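Local coordinates for putative secreted cellulose binding protein (Streptomyces coelicolor, PDB 4OY7), which cleaves cellulose oxidatively as a copper-dependent lytic polysaccharide monooxygenase, this chain being its catalytic AA10 domain, at residues N106-K120 / W131-Q145. Sequence-based numbering, arbitrary orientation.
With CU (copper (II) ion), chain I.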
loop_
_atom_site.group_PDB
_atom_site.type_symbol
_atom_site.label_atom_id
_atom_site.label_comp_id
_atom_site.label_asym_id
_atom_site.label_seq_id
_atom_site.Cartn_x
_atom_site.Cartn_y
_atom_site.Cartn_z
ATOM N N ASN A 106 -2.716 -1.714 -11.981
ATOM C CA ASN A 106 -1.819 -1.687 -13.148
ATOM C C ASN A 106 -1.955 -0.368 -13.906
ATOM O O ASN A 106 -2.058 -0.359 -15.132
ATOM C CB ASN A 106 -2.069 -2.872 -14.091
ATOM C CG ASN A 106 -3.440 -2.851 -14.709
ATOM O OD1 ASN A 106 -4.266 -2.012 -14.361
ATOM N ND2 ASN A 106 -3.705 -3.790 -15.603
ATOM N N TRP A 107 -1.977 0.750 -13.174
ATOM C CA TRP A 107 -2.174 2.042 -13.832
ATOM C C TRP A 107 -1.146 2.247 -14.955
ATOM O O TRP A 107 -1.496 2.730 -16.029
ATOM C CB TRP A 107 -2.162 3.205 -12.815
ATOM C CG TRP A 107 -2.657 4.500 -13.421
ATOM C CD1 TRP A 107 -1.905 5.607 -13.721
ATOM C CD2 TRP A 107 -3.996 4.802 -13.853
ATOM N NE1 TRP A 107 -2.702 6.584 -14.276
ATOM C CE2 TRP A 107 -3.980 6.107 -14.395
ATOM C CE3 TRP A 107 -5.211 4.090 -13.842
ATOM C CZ2 TRP A 107 -5.134 6.722 -14.918
ATOM C CZ3 TRP A 107 -6.348 4.697 -14.376
ATOM C CH2 TRP A 107 -6.303 6.006 -14.895
ATOM N N ALA A 108 0.118 1.904 -14.700
ATOM C CA ALA A 108 1.054 1.586 -15.788
ATOM C C ALA A 108 1.693 0.268 -15.440
ATOM O O ALA A 108 2.086 0.058 -14.315
ATOM C CB ALA A 108 2.094 2.678 -16.010
ATOM N N ALA A 109 1.738 -0.641 -16.401
ATOM C CA ALA A 109 2.168 -2.005 -16.145
ATOM C C ALA A 109 3.674 -2.148 -16.360
ATOM O O ALA A 109 4.268 -1.489 -17.221
ATOM C CB ALA A 109 1.433 -2.961 -17.068
ATOM N N HIS A 110 4.256 -3.083 -15.624
ATOM C CA HIS A 110 5.681 -3.346 -15.678
ATOM C C HIS A 110 5.937 -4.799 -15.287
ATOM O O HIS A 110 5.244 -5.334 -14.423
ATOM C CB HIS A 110 6.444 -2.459 -14.682
ATOM C CG HIS A 110 6.190 -0.991 -14.828
ATOM N ND1 HIS A 110 6.650 -0.251 -15.899
ATOM C CD2 HIS A 110 5.533 -0.122 -14.026
ATOM C CE1 HIS A 110 6.291 1.008 -15.752
ATOM N NE2 HIS A 110 5.583 1.108 -14.643
ATOM N N PRO A 111 6.988 -5.414 -15.859
ATOM C CA PRO A 111 7.417 -6.720 -15.378
ATOM C C PRO A 111 8.158 -6.639 -14.009
ATOM O O PRO A 111 8.779 -5.637 -13.695
ATOM C CB PRO A 111 8.371 -7.179 -16.474
ATOM C CG PRO A 111 8.995 -5.912 -16.960
ATOM C CD PRO A 111 7.897 -4.875 -16.885
ATOM N N GLY A 112 8.049 -7.682 -13.185
ATOM C CA GLY A 112 8.715 -7.705 -11.879
ATOM C C GLY A 112 7.995 -8.532 -10.829
ATOM O O GLY A 112 7.060 -9.303 -11.149
ATOM N N ASP A 113 8.474 -8.384 -9.591
ATOM C CA ASP A 113 8.005 -9.119 -8.407
ATOM C C ASP A 113 7.255 -8.198 -7.479
ATOM O O ASP A 113 7.653 -7.026 -7.263
ATOM C CB ASP A 113 9.175 -9.656 -7.566
ATOM C CG ASP A 113 9.940 -10.756 -8.208
ATOM O OD1 ASP A 113 9.481 -11.327 -9.193
ATOM O OD2 ASP A 113 11.036 -11.053 -7.672
ATOM N N PHE A 114 6.217 -8.733 -6.852
ATOM C CA PHE A 114 5.581 -8.106 -5.727
ATOM C C PHE A 114 6.025 -8.805 -4.451
ATOM O O PHE A 114 5.737 -9.996 -4.235
ATOM C CB PHE A 114 4.075 -8.189 -5.895
ATOM C CG PHE A 114 3.566 -7.407 -7.059
ATOM C CD1 PHE A 114 3.450 -7.985 -8.314
ATOM C CD2 PHE A 114 3.192 -6.082 -6.903
ATOM C CE1 PHE A 114 2.982 -7.260 -9.408
ATOM C CE2 PHE A 114 2.739 -5.345 -7.987
ATOM C CZ PHE A 114 2.622 -5.926 -9.240
ATOM N N ARG A 115 6.736 -8.062 -3.611
ATOM C CA ARG A 115 7.224 -8.586 -2.322
ATOM C C ARG A 115 6.222 -8.162 -1.297
ATOM O O ARG A 115 6.066 -6.946 -1.064
ATOM C CB ARG A 115 8.589 -8.003 -1.999
ATOM C CG ARG A 115 9.670 -8.452 -2.953
ATOM C CD ARG A 115 10.967 -7.736 -2.747
ATOM N NE ARG A 115 11.972 -8.062 -3.756
ATOM C CZ ARG A 115 13.161 -7.491 -3.817
ATOM N NH1 ARG A 115 13.535 -6.586 -2.893
ATOM N NH2 ARG A 115 14.011 -7.866 -4.776
ATOM N N VAL A 116 5.593 -9.146 -0.665
ATOM C CA VAL A 116 4.472 -8.910 0.239
ATOM C C VAL A 116 4.883 -9.233 1.681
ATOM O O VAL A 116 5.321 -10.346 1.978
ATOM C CB VAL A 116 3.249 -9.751 -0.174
ATOM C CG1 VAL A 116 2.086 -9.518 0.794
ATOM C CG2 VAL A 116 2.835 -9.487 -1.641
ATOM N N TYR A 117 4.697 -8.257 2.567
ATOM C CA TYR A 117 5.096 -8.336 3.986
ATOM C C TYR A 117 3.957 -8.065 4.954
ATOM O O TYR A 117 3.070 -7.260 4.678
ATOM C CB TYR A 117 6.215 -7.339 4.311
ATOM C CG TYR A 117 7.442 -7.338 3.424
ATOM C CD1 TYR A 117 7.415 -6.780 2.153
ATOM C CD2 TYR A 117 8.639 -7.814 3.893
ATOM C CE1 TYR A 117 8.566 -6.741 1.361
ATOM C CE2 TYR A 117 9.795 -7.787 3.127
ATOM C CZ TYR A 117 9.761 -7.226 1.858
ATOM O OH TYR A 117 10.939 -7.237 1.109
ATOM N N LEU A 118 4.015 -8.683 6.128
ATOM C CA LEU A 118 2.982 -8.449 7.161
ATOM C C LEU A 118 3.657 -8.076 8.467
ATOM O O LEU A 118 4.650 -8.662 8.841
ATOM C CB LEU A 118 2.160 -9.704 7.360
ATOM C CG LEU A 118 1.025 -9.689 8.377
ATOM C CD1 LEU A 118 -0.094 -8.727 7.969
ATOM C CD2 LEU A 118 0.500 -11.107 8.531
ATOM N N THR A 119 3.110 -7.072 9.130
ATOM C CA THR A 119 3.593 -6.664 10.425
ATOM C C THR A 119 3.467 -7.818 11.403
ATOM O O THR A 119 2.507 -8.576 11.402
ATOM C CB THR A 119 2.891 -5.397 10.954
ATOM O OG1 THR A 119 1.464 -5.591 10.980
ATOM C CG2 THR A 119 3.277 -4.202 10.104
ATOM N N LYS A 120 4.482 -7.910 12.245
ATOM C CA LYS A 120 4.581 -8.989 13.234
ATOM C C LYS A 120 3.514 -8.895 14.306
ATOM O O LYS A 120 3.009 -7.815 14.628
ATOM C CB LYS A 120 5.953 -8.958 13.884
ATOM C CG LYS A 120 7.077 -9.268 12.926
ATOM C CD LYS A 120 8.423 -9.162 13.609
ATOM C CE LYS A 120 9.563 -9.389 12.628
ATOM N NZ LYS A 120 10.910 -9.134 13.213
ATOM N N TRP A 131 11.365 -1.832 9.046
ATOM C CA TRP A 131 11.687 -3.129 8.451
ATOM C C TRP A 131 11.688 -4.271 9.483
ATOM O O TRP A 131 11.246 -5.368 9.182
ATOM C CB TRP A 131 13.030 -3.061 7.685
ATOM C CG TRP A 131 12.970 -2.183 6.475
ATOM C CD1 TRP A 131 13.382 -0.885 6.381
ATOM C CD2 TRP A 131 12.375 -2.504 5.209
ATOM N NE1 TRP A 131 13.127 -0.400 5.129
ATOM C CE2 TRP A 131 12.528 -1.377 4.379
ATOM C CE3 TRP A 131 11.801 -3.659 4.670
ATOM C CZ2 TRP A 131 12.068 -1.357 3.061
ATOM C CZ3 TRP A 131 11.342 -3.634 3.365
ATOM C CH2 TRP A 131 11.483 -2.499 2.579
ATOM N N ASP A 132 12.160 -4.033 10.703
ATOM C CA ASP A 132 12.171 -5.126 11.699
ATOM C C ASP A 132 10.805 -5.422 12.309
ATOM O O ASP A 132 10.676 -6.300 13.159
ATOM C CB ASP A 132 13.231 -4.904 12.784
ATOM C CG ASP A 132 12.874 -3.832 13.775
ATOM O OD1 ASP A 132 11.948 -3.035 13.530
ATOM O OD2 ASP A 132 13.556 -3.758 14.846
ATOM N N ASP A 133 9.790 -4.687 11.900
ATOM C CA ASP A 133 8.423 -5.014 12.282
ATOM C C ASP A 133 7.695 -5.805 11.195
ATOM O O ASP A 133 6.540 -6.158 11.393
ATOM C CB ASP A 133 7.653 -3.730 12.518
ATOM C CG ASP A 133 8.287 -2.880 13.560
ATOM O OD1 ASP A 133 8.554 -1.702 13.259
ATOM O OD2 ASP A 133 8.537 -3.398 14.682
ATOM N N LEU A 134 8.365 -6.066 10.076
ATOM C CA LEU A 134 7.747 -6.723 8.903
ATOM C C LEU A 134 8.355 -8.070 8.644
ATOM O O LEU A 134 9.577 -8.247 8.794
ATOM C CB LEU A 134 7.953 -5.875 7.659
ATOM C CG LEU A 134 7.056 -4.646 7.544
ATOM C CD1 LEU A 134 7.588 -3.726 6.456
ATOM C CD2 LEU A 134 5.591 -5.013 7.330
ATOM N N GLU A 135 7.498 -9.012 8.219
ATOM C CA GLU A 135 7.933 -10.336 7.764
ATOM C C GLU A 135 7.454 -10.567 6.330
ATOM O O GLU A 135 6.265 -10.404 6.026
ATOM C CB GLU A 135 7.385 -11.431 8.688
ATOM C CG GLU A 135 7.977 -11.364 10.079
ATOM C CD GLU A 135 7.502 -12.473 11.003
ATOM O OE1 GLU A 135 6.268 -12.731 11.081
ATOM O OE2 GLU A 135 8.376 -13.036 11.713
ATOM N N LEU A 136 8.399 -10.930 5.456
ATOM C CA LEU A 136 8.119 -11.329 4.085
ATOM C C LEU A 136 7.350 -12.623 4.094
ATOM O O LEU A 136 7.848 -13.639 4.586
ATOM C CB LEU A 136 9.414 -11.534 3.285
ATOM C CG LEU A 136 9.248 -11.925 1.807
ATOM C CD1 LEU A 136 8.625 -10.804 0.963
ATOM C CD2 LEU A 136 10.593 -12.361 1.235
ATOM N N ILE A 137 6.142 -12.592 3.547
ATOM C CA ILE A 137 5.241 -13.758 3.573
ATOM C C ILE A 137 4.941 -14.336 2.185
ATOM O O ILE A 137 4.526 -15.480 2.068
ATOM C CB ILE A 137 3.939 -13.489 4.378
ATOM C CG1 ILE A 137 3.088 -12.373 3.811
ATOM C CG2 ILE A 137 4.266 -13.217 5.855
ATOM C CD1 ILE A 137 1.707 -12.327 4.461
ATOM N N GLN A 138 5.225 -13.577 1.131
ATOM C CA GLN A 138 4.993 -14.022 -0.230
ATOM C C GLN A 138 5.762 -13.155 -1.221
ATOM O O GLN A 138 5.891 -11.952 -1.016
ATOM C CB GLN A 138 3.467 -14.021 -0.472
ATOM C CG GLN A 138 2.979 -13.786 -1.865
ATOM C CD GLN A 138 1.469 -13.652 -1.934
ATOM O OE1 GLN A 138 0.893 -12.582 -1.694
ATOM N NE2 GLN A 138 0.841 -14.728 -2.285
ATOM N N THR A 139 6.300 -13.745 -2.280
ATOM C CA THR A 139 6.774 -12.949 -3.416
ATOM C C THR A 139 6.055 -13.461 -4.632
ATOM O O THR A 139 6.017 -14.659 -4.817
ATOM C CB THR A 139 8.309 -12.966 -3.621
ATOM O OG1 THR A 139 8.952 -12.533 -2.411
ATOM C CG2 THR A 139 8.732 -12.029 -4.729
ATOM N N VAL A 140 5.451 -12.566 -5.418
ATOM C CA VAL A 140 4.634 -12.934 -6.580
ATOM C C VAL A 140 5.310 -12.403 -7.828
ATOM O O VAL A 140 5.378 -11.189 -8.047
ATOM C CB VAL A 140 3.213 -12.335 -6.478
ATOM C CG1 VAL A 140 2.339 -12.782 -7.647
ATOM C CG2 VAL A 140 2.614 -12.731 -5.146
ATOM N N THR A 141 5.783 -13.317 -8.669
ATOM C CA THR A 141 6.529 -12.941 -9.855
ATOM C C THR A 141 5.599 -12.842 -11.057
ATOM O O THR A 141 4.965 -13.833 -11.447
ATOM C CB THR A 141 7.682 -13.936 -10.097
ATOM O OG1 THR A 141 8.533 -13.979 -8.931
ATOM C CG2 THR A 141 8.475 -13.527 -11.338
ATOM N N ASN A 142 5.520 -11.655 -11.660
ATOM C CA ASN A 142 4.737 -11.448 -12.891
ATOM C C ASN A 142 3.330 -12.067 -12.870
ATOM O O ASN A 142 2.980 -12.912 -13.712
ATOM C CB ASN A 142 5.543 -11.953 -14.085
ATOM C CG ASN A 142 6.688 -11.047 -14.417
ATOM O OD1 ASN A 142 6.511 -9.830 -14.473
ATOM N ND2 ASN A 142 7.863 -11.622 -14.650
ATOM N N PRO A 143 2.508 -11.649 -11.881
ATOM C CA PRO A 143 1.135 -12.124 -11.842
ATOM C C PRO A 143 0.340 -11.603 -13.027
ATOM O O PRO A 143 0.741 -10.616 -13.648
ATOM C CB PRO A 143 0.597 -11.528 -10.532
ATOM C CG PRO A 143 1.374 -10.291 -10.373
ATOM C CD PRO A 143 2.760 -10.619 -10.872
ATOM N N PRO A 144 -0.784 -12.269 -13.347
ATOM C CA PRO A 144 -1.640 -11.828 -14.447
ATOM C C PRO A 144 -2.425 -10.541 -14.161
ATOM O O PRO A 144 -2.500 -10.075 -12.999
ATOM C CB PRO A 144 -2.610 -12.999 -14.620
ATOM C CG PRO A 144 -2.695 -13.606 -13.268
ATOM C CD PRO A 144 -1.343 -13.436 -12.645
ATOM N N GLN A 145 -3.023 -9.995 -15.231
ATOM C CA GLN A 145 -3.765 -8.734 -15.143
ATOM C C GLN A 145 -5.210 -8.906 -15.578
ATOM O O GLN A 145 -5.501 -9.701 -16.476
ATOM C CB GLN A 145 -3.094 -7.662 -16.009
ATOM C CG GLN A 145 -1.783 -7.120 -15.434
ATOM C CD GLN A 145 -1.026 -6.276 -16.451
ATOM O OE1 GLN A 145 -1.501 -5.230 -16.874
ATOM N NE2 GLN A 145 0.150 -6.745 -16.862
HETATM CU CU CU I . 4.784 3.138 -13.687
HETATM O O HOH W 1 4.073 -11.148 10.311
HETATM O O HOH W 2 12.022 -8.641 10.130
HETATM O O HOH W 3 6.429 3.774 -13.980
#
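Y117 is sandwiched between two side chains of the 131-145 segment in a partly exposed cluster. L136, with CG anti to the backbone N (chi1 -179°) and chi2 turning CD1 over the ring, lays that methyl above the centre of one face, 3.9 Å from the centroid in a CH-pi contact. W131 comes from the opposite side and turns its edge to the tyrosine in a T-shaped pair, planes at 78°. Further along this face, T141 OG1 donates a hydrogen bond to D113 OD1, 2.8 Å long, from above the carboxylate plane.

The tight part is the other face, where F114, V116 and L118 are buried; the F114 ring meets P143, CE1 to CG 3.6 Å. At a classic beta bulge I137 and Q138 both face V116, and the register shifts by one while the pairing continues: I137 N bonds V116 O at 2.9 Å, whereas the bond from Q138 N is weak.

At the far end of the strands, K120 stretches alongside E135, and its NZ donates to D132 O (2.8 Å) from above the carbonyl plane. Cut back to an alanine here, the side chain would probably leave that carbonyl without its ammonium partner and E135 CG without its cover.

Before the ladder, N106 ND2 donates to a lone pair of Q145 OE1, the amide planes nearly perpendicular. Strand 112-119 runs on from the loop carrying H110, which with H1 forms the copper histidine brace (NE2 to copper 2.4 Å), and pairs with 134-141 in the immunoglobulin-like beta-sandwich of AA10 LPMOs.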